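Local coordinates for capsid protein (Turnip yellow mosaic virus, PDB 2FZ2), which self-assembles, 180 copies at a time, into the T=3 icosahedral capsid that encloses the single-stranded RNA genome of the virus, at residues D[15-20]-D[147-152]; D[93-98]-D[151-156]. All blocks are in the same frame, centred on the assembly; numbering follows the deposited sequence.

Contact 1: residues D[15-20]-D[147-152]; sequences TVATVL and YLDSPK
Tyr147 spans the gap to Leu20 with the end of its ring, and its hydroxyl takes the one hydrogen bond that joins residues 15-20 to residues 147-152. Leu20 N lies 3.1 Å from Tyr147 OH and the bond is nearly straight, with an N-H...O angle of 163°. The amide comes in at the edge of the ring, near its plane. The CB bond of Tyr147 is directed toward residues 15-20, and chi1 (-61°) sets CG anti to the carbonyl carbon, beside the backbone N. Leu20 CB rests 3.3 Å from Tyr147 OH, with the two side chains crossing obliquely. Val19 approaches the same hydroxyl with its CA, 4.0 Å from Tyr147 OH. Further back on the ring, CE2 of Tyr147 meets Thr18 O at 3.8 Å, an oblique approach. The hydroxyl is also hydrogen-bonded to OD1 of Asp143 in its own chain, so two polar partners fix the ring's outer end. Residues 15-20 are an irregular part of the N-terminal region, ahead of strand 30-42 of the jelly roll, and they lie against the loop that leads into strand 151-158. Asp149 makes the second touch. Its OD1 sits 3.5 Å from Ala17 CB, a methyl directed toward the loop, and this is a van der Waals contact alone. The charge is answered across the subunit boundary, since Asp149 OD1 forms a salt bridge with Arg67 and a hydrogen bond with Ser144, both of a neighbouring subunit. Beside it, Thr18 uses its backbone N on that same Ser144 hydroxyl and its OG1 on Asp143 of the neighbouring subunit.

Contact 2: residues D[93-98]-D[151-156]; sequences VCWVPA and PKLLIS
Cys94 O receives the amide of Leu154 at 2.9 Å. The return bond, Cys94 N to Leu154 O at 3.0 Å, completes a hydrogen-bonded pair between strands 89-97 and 151-158. These are antiparallel neighbours in the middle of the four-stranded sheet that corresponds to the CHEF sheet of the viral jelly roll, flanked by strands 47-52 and 114-118. Two residues along, Val96 N donates to Lys152 O at 3.0 Å, while the bond from Lys152 N to Val96 O is weak. Between these pairs stands the non-hydrogen-bonded pair of Trp95 and Leu153, whose side chains share a face of the sheet with Val93 and Ile155. CD1 of Leu153 is poised almost exactly above the six-membered ring of Trp95, 3.5 Å from its centroid and 4° off the normal, a CH-pi contact. Leu153 CB adds to it at Trp95 CZ3. The indole N-H is taken up by Val130 O, and Leu74 and Val76 of strand 66-80 pack on the same side chain, which therefore bridges the two sheets of the sandwich. At the other end of this face Val93 CG2 and Ile155 CD1 meet at 3.7 Å, the side chains lying side by side and pointing the same way. On the opposite face the aliphatic part of Lys152 runs beside Val96, its CD 3.7 Å from Val96 CG1. The lysine chain bends at chi3 (-140°), which places CE. That carbon passes 3.8 Å from Ala98 O, and Lys152 NZ hydrogen-bonds to Ser100 O.

How the contacts relate
The contrast between the two contacts is that of a fold's interior with its margin. Contact 2 is buried, its centre about 7 Å from the centre of the chain, and joins neighbouring strands through backbone bonds and apolar side chains. Contact 1, its centre about 15 Å from the centre of the chain and partly buried, relies on a single hydrogen bond across its segments, and much of its polar chemistry is shared with a neighbouring subunit. Strand 151-158 is common to them: Pro151 and Lys152 belong to both, and the contact centres lie about 14 Å apart. Ser150 O, just before the strand, probably accepts a hydrogen bond from Ala98 N at 2.7 Å, carrying the pairing of contact 2 into the loop of contact 1.

Contact 1: residues D[15-20]-D[147-152]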
loop_
_atom_site.group_PDB
_atom_site.type_symbol
_atom_site.label_atom_id
_atom_site.label_comp_id
_atom_site.label_asym_id
_atom_site.label_seq_id
_atom_site.Cartn_x
_atom_site.Cartn_y
_atom_site.Cartn_z
ATOM N N THR D 15 59.863 -10.831 -97.138
ATOM C CA THR D 15 59.563 -10.025 -98.313
ATOM C C THR D 15 58.128 -10.347 -98.782
ATOM O O THR D 15 57.761 -11.507 -99.008
ATOM C CB THR D 15 60.630 -10.264 -99.411
ATOM O OG1 THR D 15 60.515 -9.268 -100.426
ATOM C CG2 THR D 15 60.478 -11.595 -100.026
ATOM N N VAL D 16 57.308 -9.305 -98.893
ATOM C CA VAL D 16 55.906 -9.468 -99.265
ATOM C C VAL D 16 55.534 -9.026 -100.644
ATOM O O VAL D 16 56.280 -8.328 -101.300
ATOM C CB VAL D 16 54.976 -8.672 -98.351
ATOM C CG1 VAL D 16 53.814 -9.568 -97.882
ATOM C CG2 VAL D 16 55.765 -8.078 -97.202
ATOM N N ALA D 17 54.336 -9.419 -101.053
ATOM C CA ALA D 17 53.795 -9.048 -102.343
ATOM C C ALA D 17 52.505 -8.303 -102.051
ATOM O O ALA D 17 51.905 -8.488 -100.985
ATOM C CB ALA D 17 53.506 -10.283 -103.158
ATOM N N THR D 18 52.092 -7.438 -102.971
ATOM C CA THR D 18 50.845 -6.707 -102.791
ATOM C C THR D 18 49.895 -7.513 -103.653
ATOM O O THR D 18 50.209 -7.807 -104.800
ATOM C CB THR D 18 50.926 -5.231 -103.307
ATOM O OG1 THR D 18 51.832 -5.167 -104.415
ATOM C CG2 THR D 18 51.409 -4.258 -102.173
ATOM N N VAL D 19 48.767 -7.919 -103.079
ATOM C CA VAL D 19 47.773 -8.710 -103.803
ATOM C C VAL D 19 46.443 -8.002 -103.797
ATOM O O VAL D 19 46.071 -7.343 -102.816
ATOM C CB VAL D 19 47.524 -10.063 -103.155
ATOM C CG1 VAL D 19 48.629 -11.012 -103.510
ATOM C CG2 VAL D 19 47.385 -9.889 -101.644
ATOM N N LEU D 20 45.715 -8.178 -104.891
ATOM C CA LEU D 20 44.415 -7.564 -105.056
ATOM C C LEU D 20 43.323 -8.147 -104.178
ATOM O O LEU D 20 42.964 -9.320 -104.312
ATOM C CB LEU D 20 43.978 -7.693 -106.503
ATOM C CG LEU D 20 43.894 -6.407 -107.308
ATOM C CD1 LEU D 20 44.612 -5.293 -106.579
ATOM C CD2 LEU D 20 44.504 -6.647 -108.680
ATOM N N TYR D 147 50.354 -10.831 -112.196
ATOM C CA TYR D 147 51.359 -10.341 -111.263
ATOM C C TYR D 147 52.719 -10.701 -111.822
ATOM O O TYR D 147 52.815 -11.539 -112.727
ATOM C CB TYR D 147 51.184 -10.999 -109.908
ATOM C CG TYR D 147 49.857 -10.721 -109.259
ATOM C CD1 TYR D 147 48.767 -11.558 -109.473
ATOM C CD2 TYR D 147 49.699 -9.641 -108.391
ATOM C CE1 TYR D 147 47.538 -11.328 -108.824
ATOM C CE2 TYR D 147 48.480 -9.400 -107.737
ATOM C CZ TYR D 147 47.408 -10.249 -107.956
ATOM O OH TYR D 147 46.226 -10.040 -107.276
ATOM N N LEU D 148 53.774 -10.092 -111.290
ATOM C CA LEU D 148 55.105 -10.387 -111.807
ATOM C C LEU D 148 56.073 -10.971 -110.793
ATOM O O LEU D 148 57.278 -11.054 -111.063
ATOM C CB LEU D 148 55.709 -9.138 -112.450
ATOM C CG LEU D 148 54.771 -7.931 -112.375
ATOM C CD1 LEU D 148 55.073 -7.156 -111.126
ATOM C CD2 LEU D 148 54.940 -7.040 -113.579
ATOM N N ASP D 149 55.557 -11.364 -109.631
ATOM C CA ASP D 149 56.394 -11.972 -108.609
ATOM C C ASP D 149 55.926 -13.364 -108.250
ATOM O O ASP D 149 56.201 -13.835 -107.147
ATOM C CB ASP D 149 56.468 -11.140 -107.317
ATOM C CG ASP D 149 55.260 -10.257 -107.095
ATOM O OD1 ASP D 149 55.249 -9.535 -106.071
ATOM O OD2 ASP D 149 54.331 -10.273 -107.931
ATOM N N SER D 150 55.203 -14.013 -109.160
ATOM C CA SER D 150 54.740 -15.382 -108.921
ATOM C C SER D 150 56.013 -16.221 -108.851
ATOM O O SER D 150 57.086 -15.784 -109.279
ATOM C CB SER D 150 53.875 -15.876 -110.079
ATOM O OG SER D 150 53.967 -14.963 -111.160
ATOM N N PRO D 151 55.915 -17.436 -108.318
ATOM C CA PRO D 151 57.086 -18.306 -108.205
ATOM C C PRO D 151 57.703 -18.691 -109.528
ATOM O O PRO D 151 56.991 -18.971 -110.509
ATOM C CB PRO D 151 56.563 -19.510 -107.448
ATOM C CG PRO D 151 55.300 -19.015 -106.791
ATOM C CD PRO D 151 54.715 -18.063 -107.763
ATOM N N LYS D 152 59.034 -18.695 -109.525
ATOM C CA LYS D 152 59.875 -19.034 -110.673
ATOM C C LYS D 152 60.894 -20.023 -110.128
ATOM O O LYS D 152 61.457 -19.811 -109.059
ATOM C CB LYS D 152 60.598 -17.777 -111.183
ATOM C CG LYS D 152 61.458 -17.923 -112.451
ATOM C CD LYS D 152 62.392 -16.697 -112.607
ATOM C CE LYS D 152 62.526 -16.205 -114.059
ATOM N NZ LYS D 152 63.825 -15.475 -114.330
#

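Contact 2: residues D[93-98]-D[151-156]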
loop_
_atom_site.group_PDB
_atom_site.type_symbol
_atom_site.label_atom_id
_atom_site.label_comp_id
_atom_site.label_asym_id
_atom_site.label_seq_id
_atom_site.Cartn_x
_atom_site.Cartn_y
_atom_site.Cartn_z
ATOM N N VAL D 93 69.508 -25.439 -107.169
ATOM C CA VAL D 93 68.113 -25.089 -107.034
ATOM C C VAL D 93 67.853 -23.783 -106.335
ATOM O O VAL D 93 68.488 -23.456 -105.329
ATOM C CB VAL D 93 67.367 -26.159 -106.250
ATOM C CG1 VAL D 93 65.928 -25.746 -106.024
ATOM C CG2 VAL D 93 67.446 -27.452 -106.976
ATOM N N CYS D 94 66.884 -23.051 -106.861
ATOM C CA CYS D 94 66.527 -21.798 -106.258
ATOM C C CYS D 94 65.153 -21.276 -106.608
ATOM O O CYS D 94 64.769 -21.187 -107.777
ATOM C CB CYS D 94 67.563 -20.746 -106.590
ATOM S SG CYS D 94 67.545 -19.463 -105.347
ATOM N N TRP D 95 64.412 -20.940 -105.563
ATOM C CA TRP D 95 63.080 -20.402 -105.723
ATOM C C TRP D 95 63.278 -18.898 -105.772
ATOM O O TRP D 95 64.010 -18.332 -104.962
ATOM C CB TRP D 95 62.206 -20.790 -104.533
ATOM C CG TRP D 95 61.705 -22.203 -104.571
ATOM C CD1 TRP D 95 61.973 -23.193 -103.673
ATOM C CD2 TRP D 95 60.825 -22.768 -105.537
ATOM N NE1 TRP D 95 61.310 -24.345 -104.021
ATOM C CE2 TRP D 95 60.597 -24.110 -105.163
ATOM C CE3 TRP D 95 60.205 -22.270 -106.685
ATOM C CZ2 TRP D 95 59.777 -24.958 -105.895
ATOM C CZ3 TRP D 95 59.390 -23.111 -107.411
ATOM C CH2 TRP D 95 59.182 -24.443 -107.015
ATOM N N VAL D 96 62.610 -18.249 -106.710
ATOM C CA VAL D 96 62.771 -16.820 -106.870
ATOM C C VAL D 96 61.541 -16.192 -107.550
ATOM O O VAL D 96 60.871 -16.833 -108.356
ATOM C CB VAL D 96 64.056 -16.579 -107.691
ATOM C CG1 VAL D 96 63.724 -16.368 -109.142
ATOM C CG2 VAL D 96 64.811 -15.422 -107.141
ATOM N N PRO D 97 61.213 -14.937 -107.212
ATOM C CA PRO D 97 60.045 -14.322 -107.853
ATOM C C PRO D 97 60.259 -14.028 -109.325
ATOM O O PRO D 97 61.319 -13.567 -109.725
ATOM C CB PRO D 97 59.803 -13.050 -107.047
ATOM C CG PRO D 97 61.099 -12.761 -106.367
ATOM C CD PRO D 97 61.846 -14.051 -106.222
ATOM N N ALA D 98 59.240 -14.306 -110.122
ATOM C CA ALA D 98 59.282 -14.092 -111.557
ATOM C C ALA D 98 60.112 -12.882 -111.982
ATOM O O ALA D 98 60.868 -12.936 -112.972
ATOM C CB ALA D 98 57.866 -13.939 -112.076
ATOM N N PRO D 151 55.915 -17.436 -108.318
ATOM C CA PRO D 151 57.086 -18.306 -108.205
ATOM C C PRO D 151 57.703 -18.691 -109.528
ATOM O O PRO D 151 56.991 -18.971 -110.509
ATOM C CB PRO D 151 56.563 -19.510 -107.448
ATOM C CG PRO D 151 55.300 -19.015 -106.791
ATOM C CD PRO D 151 54.715 -18.063 -107.763
ATOM N N LYS D 152 59.034 -18.695 -109.525
ATOM C CA LYS D 152 59.875 -19.034 -110.673
ATOM C C LYS D 152 60.894 -20.023 -110.128
ATOM O O LYS D 152 61.457 -19.811 -109.059
ATOM C CB LYS D 152 60.598 -17.777 -111.183
ATOM C CG LYS D 152 61.458 -17.923 -112.451
ATOM C CD LYS D 152 62.392 -16.697 -112.607
ATOM C CE LYS D 152 62.526 -16.205 -114.059
ATOM N NZ LYS D 152 63.825 -15.475 -114.330
ATOM N N LEU D 153 61.144 -21.107 -110.843
ATOM C CA LEU D 153 62.105 -22.067 -110.336
ATOM C C LEU D 153 63.355 -22.135 -111.187
ATOM O O LEU D 153 63.286 -22.239 -112.416
ATOM C CB LEU D 153 61.478 -23.449 -110.238
ATOM C CG LEU D 153 62.463 -24.547 -109.863
ATOM C CD1 LEU D 153 62.537 -24.674 -108.357
ATOM C CD2 LEU D 153 62.018 -25.840 -110.478
ATOM N N LEU D 154 64.502 -22.086 -110.522
ATOM C CA LEU D 154 65.776 -22.130 -111.207
ATOM C C LEU D 154 66.478 -23.434 -110.947
ATOM O O LEU D 154 66.658 -23.812 -109.790
ATOM C CB LEU D 154 66.654 -20.986 -110.722
ATOM C CG LEU D 154 66.108 -19.616 -111.104
ATOM C CD1 LEU D 154 67.027 -18.517 -110.618
ATOM C CD2 LEU D 154 65.972 -19.553 -112.608
ATOM N N ILE D 155 66.882 -24.116 -112.014
ATOM C CA ILE D 155 67.597 -25.386 -111.867
ATOM C C ILE D 155 68.878 -25.421 -112.682
ATOM O O ILE D 155 68.889 -25.040 -113.858
ATOM C CB ILE D 155 66.773 -26.589 -112.335
ATOM C CG1 ILE D 155 65.450 -26.667 -111.581
ATOM C CG2 ILE D 155 67.574 -27.845 -112.130
ATOM C CD1 ILE D 155 65.618 -26.838 -110.125
ATOM N N SER D 156 69.949 -25.917 -112.076
ATOM C CA SER D 156 71.219 -25.994 -112.775
ATOM C C SER D 156 71.764 -27.409 -112.693
ATOM O O SER D 156 71.819 -28.002 -111.613
ATOM C CB SER D 156 72.212 -24.993 -112.159
ATOM O OG SER D 156 73.235 -25.637 -111.404
#